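Local coordinates for protein alpha-galactosidase (Umbelopsis vinacea, PDB 3A5V) that releases terminal alpha-linked galactose from galactosides, as a tetrameric glycoside hydrolase of family 27, at residues I358-W364 with V385-M391. Numbering follows the deposited sequence.
With NAG (2-acetamido-2-deoxy-beta-D-glucopyranose), chain D.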
loop_
_atom_site.group_PDB
_atom_site.type_symbol
_atom_site.label_atom_id
_atom_site.label_comp_id
_atom_site.label_asym_id
_atom_site.label_seq_id
_atom_site.Cartn_x
_atom_site.Cartn_y
_atom_site.Cartn_z
ATOM N N ILE A 358 -30.020 11.009 34.667
ATOM C CA ILE A 358 -28.619 11.378 34.895
ATOM C C ILE A 358 -28.457 12.884 34.692
ATOM O O ILE A 358 -29.012 13.453 33.744
ATOM C CB ILE A 358 -27.645 10.605 33.929
ATOM C CG1 ILE A 358 -27.771 9.083 34.107
ATOM C CG2 ILE A 358 -26.172 11.025 34.138
ATOM C CD1 ILE A 358 -27.110 8.276 32.970
ATOM N N GLU A 359 -27.706 13.520 35.593
ATOM C CA GLU A 359 -27.398 14.936 35.474
ATOM C C GLU A 359 -26.323 15.153 34.413
ATOM O O GLU A 359 -25.302 14.459 34.396
ATOM C CB GLU A 359 -26.895 15.527 36.800
ATOM C CG GLU A 359 -26.665 17.038 36.689
ATOM C CD GLU A 359 -25.962 17.682 37.887
ATOM O OE1 GLU A 359 -25.540 16.975 38.820
ATOM O OE2 GLU A 359 -25.816 18.924 37.858
ATOM N N VAL A 360 -26.557 16.142 33.555
ATOM C CA VAL A 360 -25.623 16.474 32.480
ATOM C C VAL A 360 -25.143 17.903 32.681
ATOM O O VAL A 360 -25.957 18.819 32.870
ATOM C CB VAL A 360 -26.294 16.353 31.088
ATOM C CG1 VAL A 360 -25.281 16.703 29.966
ATOM C CG2 VAL A 360 -26.867 14.937 30.889
ATOM N N ARG A 361 -23.828 18.083 32.643
ATOM C CA ARG A 361 -23.216 19.407 32.808
ATOM C C ARG A 361 -22.579 19.853 31.489
ATOM O O ARG A 361 -21.958 19.046 30.786
ATOM C CB ARG A 361 -22.149 19.339 33.899
ATOM C CG ARG A 361 -21.417 20.648 34.164
ATOM C CD ARG A 361 -20.460 20.495 35.349
ATOM N NE ARG A 361 -19.813 21.766 35.711
ATOM C CZ ARG A 361 -20.364 22.703 36.484
ATOM N NH1 ARG A 361 -21.602 22.546 36.963
ATOM N NH2 ARG A 361 -19.686 23.819 36.754
ATOM N N ASP A 362 -22.732 21.133 31.168
ATOM C CA ASP A 362 -22.085 21.720 29.999
ATOM C C ASP A 362 -20.761 22.296 30.489
ATOM O O ASP A 362 -20.750 23.249 31.287
ATOM C CB ASP A 362 -22.977 22.798 29.372
ATOM C CG ASP A 362 -22.409 23.371 28.071
ATOM O OD1 ASP A 362 -21.174 23.614 27.979
ATOM O OD2 ASP A 362 -23.211 23.597 27.134
ATOM N N LEU A 363 -19.655 21.713 30.016
ATOM C CA LEU A 363 -18.319 22.050 30.530
ATOM C C LEU A 363 -17.769 23.395 30.060
ATOM O O LEU A 363 -16.983 24.040 30.777
ATOM C CB LEU A 363 -17.318 20.928 30.220
ATOM C CG LEU A 363 -17.638 19.559 30.838
ATOM C CD1 LEU A 363 -16.421 18.665 30.685
ATOM C CD2 LEU A 363 -18.052 19.662 32.339
ATOM N N TRP A 364 -18.166 23.818 28.864
ATOM C CA TRP A 364 -17.792 25.153 28.366
ATOM C C TRP A 364 -18.522 26.256 29.118
ATOM O O TRP A 364 -17.907 27.249 29.520
ATOM C CB TRP A 364 -18.045 25.284 26.855
ATOM C CG TRP A 364 -16.970 24.567 26.059
ATOM C CD1 TRP A 364 -17.139 23.486 25.231
ATOM C CD2 TRP A 364 -15.563 24.862 26.057
ATOM N NE1 TRP A 364 -15.932 23.098 24.705
ATOM C CE2 TRP A 364 -14.944 23.924 25.187
ATOM C CE3 TRP A 364 -14.769 25.843 26.684
ATOM C CZ2 TRP A 364 -13.561 23.920 24.936
ATOM C CZ3 TRP A 364 -13.379 25.839 26.438
ATOM C CH2 TRP A 364 -12.792 24.882 25.569
ATOM N N VAL A 385 -19.212 22.512 18.654
ATOM C CA VAL A 385 -19.360 21.397 19.599
ATOM C C VAL A 385 -20.240 21.783 20.777
ATOM O O VAL A 385 -20.355 22.964 21.110
ATOM C CB VAL A 385 -17.980 20.888 20.173
ATOM C CG1 VAL A 385 -17.175 20.097 19.095
ATOM C CG2 VAL A 385 -17.154 22.056 20.801
ATOM N N ARG A 386 -20.867 20.781 21.389
ATOM C CA ARG A 386 -21.294 20.887 22.784
ATOM C C ARG A 386 -20.534 19.796 23.535
ATOM O O ARG A 386 -20.521 18.638 23.103
ATOM C CB ARG A 386 -22.818 20.723 22.959
ATOM C CG ARG A 386 -23.661 21.827 22.273
ATOM C CD ARG A 386 -23.454 23.220 22.906
ATOM N NE ARG A 386 -23.985 23.308 24.272
ATOM C CZ ARG A 386 -25.271 23.517 24.574
ATOM N NH1 ARG A 386 -26.180 23.659 23.605
ATOM N NH2 ARG A 386 -25.645 23.582 25.850
ATOM N N LEU A 387 -19.898 20.188 24.633
ATOM C CA LEU A 387 -19.046 19.313 25.426
ATOM C C LEU A 387 -19.749 19.056 26.753
ATOM O O LEU A 387 -19.955 19.998 27.547
ATOM C CB LEU A 387 -17.674 19.973 25.674
ATOM C CG LEU A 387 -16.753 19.260 26.678
ATOM C CD1 LEU A 387 -16.446 17.829 26.238
ATOM C CD2 LEU A 387 -15.459 20.038 26.917
ATOM N N LEU A 388 -20.102 17.794 26.993
ATOM C CA LEU A 388 -20.960 17.430 28.113
ATOM C C LEU A 388 -20.268 16.459 29.033
ATOM O O LEU A 388 -19.487 15.596 28.576
ATOM C CB LEU A 388 -22.267 16.767 27.617
ATOM C CG LEU A 388 -23.023 17.490 26.492
ATOM C CD1 LEU A 388 -24.185 16.616 25.985
ATOM C CD2 LEU A 388 -23.510 18.880 26.949
ATOM N N LYS A 389 -20.565 16.589 30.326
ATOM C CA LYS A 389 -20.209 15.561 31.295
ATOM C C LYS A 389 -21.461 14.971 31.940
ATOM O O LYS A 389 -22.279 15.698 32.517
ATOM C CB LYS A 389 -19.270 16.122 32.374
ATOM C CG LYS A 389 -18.788 15.052 33.376
ATOM C CD LYS A 389 -17.931 15.691 34.460
ATOM C CE LYS A 389 -17.494 14.674 35.514
ATOM N NZ LYS A 389 -16.641 15.355 36.516
ATOM N N PHE A 390 -21.592 13.652 31.828
ATOM C CA PHE A 390 -22.667 12.900 32.477
ATOM C C PHE A 390 -22.163 12.508 33.850
ATOM O O PHE A 390 -21.092 11.900 33.962
ATOM C CB PHE A 390 -23.031 11.652 31.652
ATOM C CG PHE A 390 -23.941 11.941 30.472
ATOM C CD1 PHE A 390 -23.513 12.748 29.420
ATOM C CD2 PHE A 390 -25.220 11.398 30.424
ATOM C CE1 PHE A 390 -24.368 13.036 28.314
ATOM C CE2 PHE A 390 -26.075 11.658 29.346
ATOM C CZ PHE A 390 -25.654 12.490 28.285
ATOM N N MET A 391 -22.920 12.864 34.888
ATOM C CA MET A 391 -22.446 12.729 36.270
ATOM C C MET A 391 -22.618 11.317 36.826
ATOM O O MET A 391 -22.186 11.007 37.933
ATOM C CB MET A 391 -23.109 13.782 37.175
ATOM C CG MET A 391 -22.865 15.211 36.725
ATOM S SD MET A 391 -21.117 15.706 36.700
ATOM C CE MET A 391 -20.822 15.846 38.455
HETATM C C1 NAG D . -30.265 13.085 38.631
HETATM C C2 NAG D . -31.130 12.125 39.468
HETATM C C3 NAG D . -30.336 11.558 40.649
HETATM C C4 NAG D . -29.022 10.939 40.166
HETATM C C5 NAG D . -28.273 11.922 39.247
HETATM C C6 NAG D . -27.011 11.279 38.665
HETATM C C7 NAG D . -33.550 12.259 39.736
HETATM C C8 NAG D . -34.730 13.125 40.085
HETATM N N2 NAG D . -32.342 12.782 39.940
HETATM O O3 NAG D . -31.097 10.581 41.326
HETATM O O4 NAG D . -28.190 10.657 41.276
HETATM O O5 NAG D . -29.112 12.372 38.210
HETATM O O6 NAG D . -26.256 12.231 37.956
HETATM O O7 NAG D . -33.726 11.110 39.305
HETATM O O HOH W 1 -20.605 22.978 25.338
#
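Two antiparallel strands of the C-terminal beta-sandwich domain meet here, 358-362 and 385-390, with Arg361 and Lys389 as the hydrogen-bonded pair: Arg361 N gives to Lys389 O at 2.8 Å and Lys389 N returns a bond to Arg361 O. On the buried face Val360 lies alongside Phe390, its CG2 3.7 Å from the ring centroid in a CH-pi contact over the face, while Trp341 meets the same ring edge-to-face. With CG anti to the backbone N (chi1 -175°), Asp362 carries its carboxylate across to Arg386, whose chain bends at chi2 and chi3. Asp362 OD2 takes Arg386 NE at 3.0 Å and Arg386 NH2 at 2.8 Å, close to the guanidinium plane. A water links Asp362 OD1 to Leu387 N. An alanine in place of Asp362 would probably leave the Arg386 charge without its mate and this water without one anchor. Leu387 CB packs 3.6 Å from Trp364 CD1, and both side chains touch Val290 of helix 288-294. At the other end Glu359 N bonds to O6 of an N-acetylglucosamine of a glycan carried by the protein. Two nitrogens gripping one oxygen, with the two planes nearly coplanar, probably fix the rotation of both charged groups.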